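Local coordinates for protein choline dehydrogenase and related flavoproteins (Aspergillus oryzae, PDB 3Q9T) that is a formate oxidase of the glucose-methanol-choline oxidoreductase family that carries 8-formyl-FAD at its catalytic site, at residues G117-T121 against D527-K531; V295-V300 against I521-V525. All coordinates share one frame. Where two conformers were deposited one is given. Residue numbers count along the deposited sequence, not the author numbering.

Both contacts fasten the same loop, between strands 506-507 and 538-540, to parts of the chain far earlier; contact 2 lies nested within the span that contact 1 closes, their centres about 16 Å apart. Each is partly buried. Contact 1, 117-121 with 527-531, depends on direct bonds: an indole donating to a turn carbonyl and a carboxylate facing a lysine, with buried Trp120 and Leu530 as its apolar part. Contact 2, 295-300 with 521-525, buries more surface (427 against 242 Å²) and relies on three waters, one direct histidine-to-carbonyl bond, Ile521, buried valines and an exposed Arg298-Asp522 pair. Neither touches the cofactor: the side chains of Leu530 and Val525 lie about 11 and 13 Å from it.

Contact 1: G117-T121 against D527-K531; sequences GKEWT and DPKLK
Residues 527-531 hold a type I beta turn, Asp527 to Leu530, in the loop before strand 538-540, an edge of the parallel Rossmann-type sheet; one turn carbonyl faces Trp120, from the loop between helices 113-116 and 122-131. Leu530 N to Asp527 O (2.7 Å) is the turn bond, Asp527 N to Lys531 O (2.8 Å) closes the segment around it, and Asp527 OD1 accepts from Lys531 N (2.9 Å). Lys529 O accepts from Arg539. Just after helix 113-116, Gly117 departs from helical angles (phi 71°); Trp120 N bonds to Gly117 O (3.0 Å), Thr121 OG1 to Lys118 O (2.7 Å). Trp120 (chi1 m, chi2 97°) directs NE1 to Pro528 O, 2.9 Å at 170°; its CZ2 packs 3.9 Å from Leu530 CD2. Glu119 (p, t) forms a salt bridge, OE2 to Lys529 NZ 3.0 Å; OE1 pairs with Lys564, also cation-pi with Trp120. Indole N-H and Pro528 carbonyl thus satisfy each other, and a carboxylate shared by two lysines joins both loops to helix 555-572.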
ATOM      1  N   GLY A 117      29.166 -16.950 -19.173  1.00 23.22           N
ATOM      2  CA  GLY A 117      30.390 -17.115 -19.935  1.00 22.30           C
ATOM      3  C   GLY A 117      30.365 -16.243 -21.177  1.00 26.84           C
ATOM      4  O   GLY A 117      29.447 -15.441 -21.380  1.00 19.44           O
ATOM      5  N   LYS A 118      31.371 -16.415 -22.026  1.00 25.86           N
ATOM      6  CA  LYS A 118      31.595 -15.501 -23.143  1.00 24.51           C
ATOM      7  C   LYS A 118      30.404 -15.351 -24.084  1.00 18.46           C
ATOM      8  O   LYS A 118      30.160 -14.271 -24.607  1.00 23.86           O
ATOM      9  CB  LYS A 118      32.838 -15.925 -23.938  1.00 26.88           C
ATOM     10  CG  LYS A 118      33.827 -14.800 -24.154  1.00 45.08           C
ATOM     11  CD  LYS A 118      34.298 -14.228 -22.820  1.00 42.36           C
ATOM     12  CE  LYS A 118      35.340 -13.119 -23.012  1.00 57.20           C
ATOM     13  NZ  LYS A 118      34.863 -12.019 -23.916  1.00 51.75           N
ATOM     14  N   GLU A 119      29.670 -16.426 -24.324  1.00 18.97           N
ATOM     15  CA  GLU A 119      28.587 -16.356 -25.301  1.00 17.11           C
ATOM     16  C   GLU A 119      27.444 -15.436 -24.845  1.00 20.72           C
ATOM     17  O   GLU A 119      26.585 -15.037 -25.641  1.00 19.47           O
ATOM     18  CB  GLU A 119      28.077 -17.768 -25.653  1.00 21.87           C
ATOM     19  CG  GLU A 119      27.358 -18.500 -24.512  1.00 25.85           C
ATOM     20  CD  GLU A 119      26.910 -19.918 -24.891  1.00 27.48           C
ATOM     21  OE1 GLU A 119      26.233 -20.098 -25.934  1.00 22.96           O
ATOM     22  OE2 GLU A 119      27.244 -20.858 -24.136  1.00 25.52           O
ATOM     23  N   TRP A 120      27.420 -15.097 -23.563  1.00 16.20           N
ATOM     24  CA  TRP A 120      26.438 -14.127 -23.088  1.00 20.45           C
ATOM     25  C   TRP A 120      27.086 -12.774 -22.799  1.00 24.47           C
ATOM     26  O   TRP A 120      26.963 -12.249 -21.697  1.00 28.59           O
ATOM     27  CB  TRP A 120      25.711 -14.634 -21.843  1.00 16.97           C
ATOM     28  CG  TRP A 120      24.748 -15.781 -22.103  1.00 18.76           C
ATOM     29  CD1 TRP A 120      24.999 -17.112 -21.942  1.00 18.10           C
ATOM     30  CD2 TRP A 120      23.391 -15.681 -22.561  1.00 17.88           C
ATOM     31  NE1 TRP A 120      23.878 -17.852 -22.264  1.00 20.85           N
ATOM     32  CE2 TRP A 120      22.881 -16.996 -22.654  1.00 16.89           C
ATOM     33  CE3 TRP A 120      22.562 -14.609 -22.914  1.00 20.21           C
ATOM     34  CZ2 TRP A 120      21.580 -17.265 -23.076  1.00 15.72           C
ATOM     35  CZ3 TRP A 120      21.267 -14.878 -23.338  1.00 17.10           C
ATOM     36  CH2 TRP A 120      20.784 -16.198 -23.405  1.00 17.02           C
ATOM     37  N   THR A 121      27.795 -12.229 -23.781  1.00 20.30           N
ATOM     38  CA  THR A 121      28.355 -10.880 -23.673  1.00 21.91           C
ATOM     39  C   THR A 121      27.894 -10.042 -24.871  1.00 23.59           C
ATOM     40  O   THR A 121      27.237 -10.559 -25.779  1.00 26.19           O
ATOM     41  CB  THR A 121      29.889 -10.889 -23.597  1.00 21.74           C
ATOM     42  OG1 THR A 121      30.418 -11.581 -24.729  1.00 20.40           O
ATOM     43  CG2 THR A 121      30.356 -11.585 -22.339  1.00 25.20           C
ATOM     44  N   ASP A 527      21.504 -23.037 -16.711  1.00 17.39           N
ATOM     45  CA  ASP A 527      22.883 -22.962 -17.176  1.00 18.98           C
ATOM     46  C   ASP A 527      23.010 -22.094 -18.430  1.00 25.72           C
ATOM     47  O   ASP A 527      22.017 -21.528 -18.910  1.00 22.96           O
ATOM     48  CB  ASP A 527      23.485 -24.373 -17.380  1.00 16.77           C
ATOM     49  CG  ASP A 527      22.866 -25.129 -18.554  1.00 19.79           C
ATOM     50  OD1 ASP A 527      22.139 -24.523 -19.374  1.00 22.20           O
ATOM     51  OD2 ASP A 527      23.123 -26.343 -18.664  1.00 27.94           O
ATOM     52  N   PRO A 528      24.234 -21.978 -18.971  1.00 21.25           N
ATOM     53  CA  PRO A 528      24.382 -21.116 -20.146  1.00 20.71           C
ATOM     54  C   PRO A 528      23.558 -21.537 -21.366  1.00 18.11           C
ATOM     55  O   PRO A 528      23.348 -20.709 -22.248  1.00 20.53           O
ATOM     56  CB  PRO A 528      25.884 -21.183 -20.437  1.00 25.11           C
ATOM     57  CG  PRO A 528      26.493 -21.360 -19.090  1.00 25.40           C
ATOM     58  CD  PRO A 528      25.539 -22.321 -18.379  1.00 23.99           C
ATOM     59  N   LYS A 529      23.104 -22.784 -21.432  1.00 19.03           N
ATOM     60  CA  LYS A 529      22.242 -23.194 -22.532  1.00 19.47           C
ATOM     61  C   LYS A 529      20.784 -23.092 -22.108  1.00 21.87           C
ATOM     62  O   LYS A 529      19.898 -23.648 -22.749  1.00 24.14           O
ATOM     63  CB  LYS A 529      22.578 -24.608 -23.000  1.00 21.84           C
ATOM     64  CG  LYS A 529      24.070 -24.812 -23.301  1.00 26.65           C
ATOM     65  CD  LYS A 529      24.592 -23.829 -24.345  1.00 24.66           C
ATOM     66  CE  LYS A 529      26.060 -24.088 -24.633  1.00 30.24           C
ATOM     67  NZ  LYS A 529      26.513 -23.256 -25.770  1.00 48.55           N
ATOM     68  N   LEU A 530      20.561 -22.384 -21.003  1.00 17.89           N
ATOM     69  CA  LEU A 530      19.220 -22.090 -20.523  1.00 20.03           C
ATOM     70  C   LEU A 530      18.511 -23.359 -20.080  1.00 19.37           C
ATOM     71  O   LEU A 530      17.289 -23.382 -19.971  1.00 19.13           O
ATOM     72  CB  LEU A 530      18.398 -21.351 -21.587  1.00 13.11           C
ATOM     73  CG  LEU A 530      18.936 -19.969 -21.966  1.00 16.90           C
ATOM     74  CD1 LEU A 530      18.017 -19.307 -22.970  1.00 19.51           C
ATOM     75  CD2 LEU A 530      19.104 -19.091 -20.714  1.00 15.99           C
ATOM     76  N   LYS A 531      19.286 -24.406 -19.817  1.00 17.26           N
ATOM     77  CA  LYS A 531      18.741 -25.635 -19.235  1.00 25.46           C
ATOM     78  C   LYS A 531      18.630 -25.505 -17.718  1.00 21.35           C
ATOM     79  O   LYS A 531      19.561 -25.021 -17.067  1.00 20.07           O
ATOM     80  CB  LYS A 531      19.626 -26.838 -19.571  1.00 17.66           C
ATOM     81  CG  LYS A 531      19.693 -27.157 -21.051  1.00 22.32           C
ATOM     82  CD  LYS A 531      20.644 -28.303 -21.296  1.00 21.47           C
ATOM     83  CE  LYS A 531      20.599 -28.735 -22.732  1.00 27.59           C
ATOM     84  NZ  LYS A 531      21.181 -30.087 -22.848  1.00 31.80           N
TER

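Contact 2: V295-V300 against I521-V525; sequences VDSRHV and IDQGV
Between Ser297 and His299 the backbone runs roughly alongside Ile521-Gly524 in the same sense, offset by one residue at Gln523: CA to CA, Ser297-Ile521 is 6.4 Å, Arg298-Asp522 7.3 Å and His299-Gly524 5.4 Å. Strand 295-296, paired with 280-281, gives way to a type I turn, Ser297 to Val300 (Val300 N to Ser297 O 3.2 Å); 521-525 is loop. Waters 1 and 3 bridge main chain to main chain: water 1 joins His299 N (3.0 Å) to Gly524 O (2.9 Å) and also Ser297 OG, water 3 Arg298 N (2.7 Å) to Ile521 O (2.8 Å). Water 2 bridges the Ser297 hydroxyl to Val525 O. His299 (chi1 m) donates NE2 to Asp522 O at 2.9 Å; ND1 bonds to Asn303. At the exposed edge Arg298, deposited in two conformers of which one is given, brings NH2 to Asp522 OD1 in a salt bridge at 2.4 Å, unusually short and best read with caution. Ile521 (t, t) brings CD1 to 3.5 Å from Val295 CG1; Val525 CG1 lies 3.8 Å from CG2 of Val300, whose side chain also packs on helix 267-277. In this packing away from the flavin, no direct backbone-to-backbone bond crosses; waters and a histidine serve instead.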
ATOM      1  N   VAL A 295      14.313 -30.911  -6.915  1.00 19.64           N
ATOM      2  CA  VAL A 295      15.622 -30.276  -6.967  1.00 23.23           C
ATOM      3  C   VAL A 295      15.653 -29.087  -6.026  1.00 22.46           C
ATOM      4  O   VAL A 295      14.858 -28.175  -6.160  1.00 17.47           O
ATOM      5  CB  VAL A 295      15.948 -29.779  -8.404  1.00 27.86           C
ATOM      6  CG1 VAL A 295      17.247 -28.969  -8.421  1.00 18.25           C
ATOM      7  CG2 VAL A 295      16.016 -30.949  -9.378  1.00 15.46           C
ATOM      8  N   ASP A 296      16.569 -29.090  -5.067  1.00 20.31           N
ATOM      9  CA  ASP A 296      16.718 -27.938  -4.199  1.00 22.38           C
ATOM     10  C   ASP A 296      17.457 -26.833  -4.969  1.00 24.36           C
ATOM     11  O   ASP A 296      18.688 -26.825  -5.036  1.00 22.01           O
ATOM     12  CB  ASP A 296      17.442 -28.314  -2.898  1.00 22.62           C
ATOM     13  CG  ASP A 296      17.547 -27.144  -1.921  1.00 28.79           C
ATOM     14  OD1 ASP A 296      18.448 -27.153  -1.059  1.00 35.27           O
ATOM     15  OD2 ASP A 296      16.729 -26.205  -2.015  1.00 26.32           O
ATOM     16  N   SER A 297      16.687 -25.924  -5.571  1.00 19.17           N
ATOM     17  CA  SER A 297      17.235 -24.848  -6.387  1.00 18.83           C
ATOM     18  C   SER A 297      16.972 -23.515  -5.684  1.00 18.04           C
ATOM     19  O   SER A 297      15.932 -22.880  -5.883  1.00 17.47           O
ATOM     20  CB  SER A 297      16.595 -24.884  -7.780  1.00 17.09           C
ATOM     21  OG  SER A 297      17.283 -24.045  -8.687  1.00 22.57           O
ATOM     22  N   ARG A 298      17.931 -23.095  -4.869  1.00 16.88           N
ATOM     23  CA  ARG A 298      17.789 -21.937  -3.973  0.51 20.23           C
ATOM     24  C   ARG A 298      17.411 -20.633  -4.666  1.00 21.32           C
ATOM     25  O   ARG A 298      16.803 -19.754  -4.061  1.00 21.09           O
ATOM     26  CB  ARG A 298      19.087 -21.689  -3.195  0.51 20.05           C
ATOM     27  CG  ARG A 298      19.613 -22.870  -2.393  0.51 23.49           C
ATOM     28  CD  ARG A 298      20.540 -22.387  -1.263  0.51 25.19           C
ATOM     29  NE  ARG A 298      21.979 -22.442  -1.549  0.51 28.75           N
ATOM     30  CZ  ARG A 298      22.554 -22.216  -2.729  0.51 24.80           C
ATOM     31  NH1 ARG A 298      21.841 -21.908  -3.797  0.51 21.01           N
ATOM     32  NH2 ARG A 298      23.867 -22.290  -2.838  0.51 28.49           N
ATOM     33  N   HIS A 299      17.802 -20.494  -5.927  1.00 17.62           N
ATOM     34  CA  HIS A 299      17.672 -19.214  -6.605  1.00 15.89           C
ATOM     35  C   HIS A 299      16.318 -19.004  -7.282  1.00 18.47           C
ATOM     36  O   HIS A 299      16.046 -17.927  -7.814  1.00 15.97           O
ATOM     37  CB  HIS A 299      18.828 -19.025  -7.612  1.00 17.29           C
ATOM     38  CG  HIS A 299      20.135 -18.690  -6.965  1.00 21.07           C
ATOM     39  ND1 HIS A 299      20.480 -17.402  -6.601  1.00 18.92           N
ATOM     40  CD2 HIS A 299      21.172 -19.475  -6.588  1.00 19.27           C
ATOM     41  CE1 HIS A 299      21.673 -17.411  -6.037  1.00 17.58           C
ATOM     42  NE2 HIS A 299      22.118 -18.655  -6.021  1.00 20.15           N
ATOM     43  N   VAL A 300      15.475 -20.035  -7.282  1.00 19.19           N
ATOM     44  CA  VAL A 300      14.201 -19.943  -7.981  1.00 14.12           C
ATOM     45  C   VAL A 300      13.286 -18.910  -7.318  1.00 16.43           C
ATOM     46  O   VAL A 300      12.974 -19.014  -6.132  1.00 15.54           O
ATOM     47  CB  VAL A 300      13.485 -21.306  -8.049  1.00 19.77           C
ATOM     48  CG1 VAL A 300      12.069 -21.133  -8.624  1.00 12.14           C
ATOM     49  CG2 VAL A 300      14.297 -22.303  -8.883  1.00 14.54           C
ATOM     50  N   ILE A 521      24.126 -24.457  -9.989  1.00 27.16           N
ATOM     51  CA  ILE A 521      22.899 -24.254  -9.223  1.00 21.80           C
ATOM     52  C   ILE A 521      23.101 -23.414  -7.969  1.00 20.85           C
ATOM     53  O   ILE A 521      22.136 -22.947  -7.358  1.00 24.26           O
ATOM     54  CB  ILE A 521      22.214 -25.606  -8.892  1.00 27.53           C
ATOM     55  CG1 ILE A 521      20.719 -25.399  -8.617  1.00 22.86           C
ATOM     56  CG2 ILE A 521      22.939 -26.328  -7.748  1.00 14.08           C
ATOM     57  CD1 ILE A 521      19.937 -26.683  -8.536  1.00 20.30           C
ATOM     58  N   ASP A 522      24.355 -23.198  -7.587  1.00 25.21           N
ATOM     59  CA  ASP A 522      24.638 -22.352  -6.431  1.00 24.09           C
ATOM     60  C   ASP A 522      24.659 -20.883  -6.808  1.00 23.96           C
ATOM     61  O   ASP A 522      24.657 -20.006  -5.940  1.00 23.39           O
ATOM     62  CB  ASP A 522      25.948 -22.759  -5.751  1.00 27.79           C
ATOM     63  CG  ASP A 522      25.794 -24.020  -4.916  1.00 31.70           C
ATOM     64  OD1 ASP A 522      24.809 -24.109  -4.161  1.00 32.22           O
ATOM     65  OD2 ASP A 522      26.641 -24.930  -5.026  1.00 47.25           O
ATOM     66  N   GLN A 523      24.649 -20.619  -8.108  1.00 24.13           N
ATOM     67  CA  GLN A 523      24.670 -19.252  -8.588  1.00 21.49           C
ATOM     68  C   GLN A 523      23.328 -18.844  -9.176  1.00 19.51           C
ATOM     69  O   GLN A 523      22.930 -17.688  -9.071  1.00 24.10           O
ATOM     70  CB  GLN A 523      25.776 -19.070  -9.630  1.00 21.34           C
ATOM     71  CG  GLN A 523      25.977 -17.635 -10.077  1.00 17.09           C
ATOM     72  CD  GLN A 523      26.950 -17.524 -11.235  1.00 23.54           C
ATOM     73  OE1 GLN A 523      27.036 -18.425 -12.073  1.00 20.79           O
ATOM     74  NE2 GLN A 523      27.696 -16.422 -11.285  1.00 18.06           N
ATOM     75  N   GLY A 524      22.629 -19.784  -9.803  1.00 17.57           N
ATOM     76  CA  GLY A 524      21.404 -19.444 -10.506  1.00 15.92           C
ATOM     77  C   GLY A 524      20.558 -20.667 -10.781  1.00 18.99           C
ATOM     78  O   GLY A 524      20.847 -21.738 -10.257  1.00 15.72           O
ATOM     79  N   VAL A 525      19.503 -20.522 -11.578  1.00 16.04           N
ATOM     80  CA  VAL A 525      18.649 -21.680 -11.832  1.00 15.62           C
ATOM     81  C   VAL A 525      18.815 -22.382 -13.191  1.00 20.26           C
ATOM     82  O   VAL A 525      18.562 -23.575 -13.295  1.00 21.33           O
ATOM     83  CB  VAL A 525      17.149 -21.454 -11.452  1.00 21.42           C
ATOM     84  CG1 VAL A 525      16.965 -20.235 -10.523  1.00 20.95           C
ATOM     85  CG2 VAL A 525      16.286 -21.403 -12.658  1.00 25.20           C
TER
HETATM   86  O   HOH W   1      19.151 -22.133  -7.986  1.00 18.05           O
HETATM   87  O   HOH W   2      17.722 -25.149 -11.182  1.00 19.20           O
HETATM   88  O   HOH W   3      20.541 -23.814  -5.213  1.00 27.41           O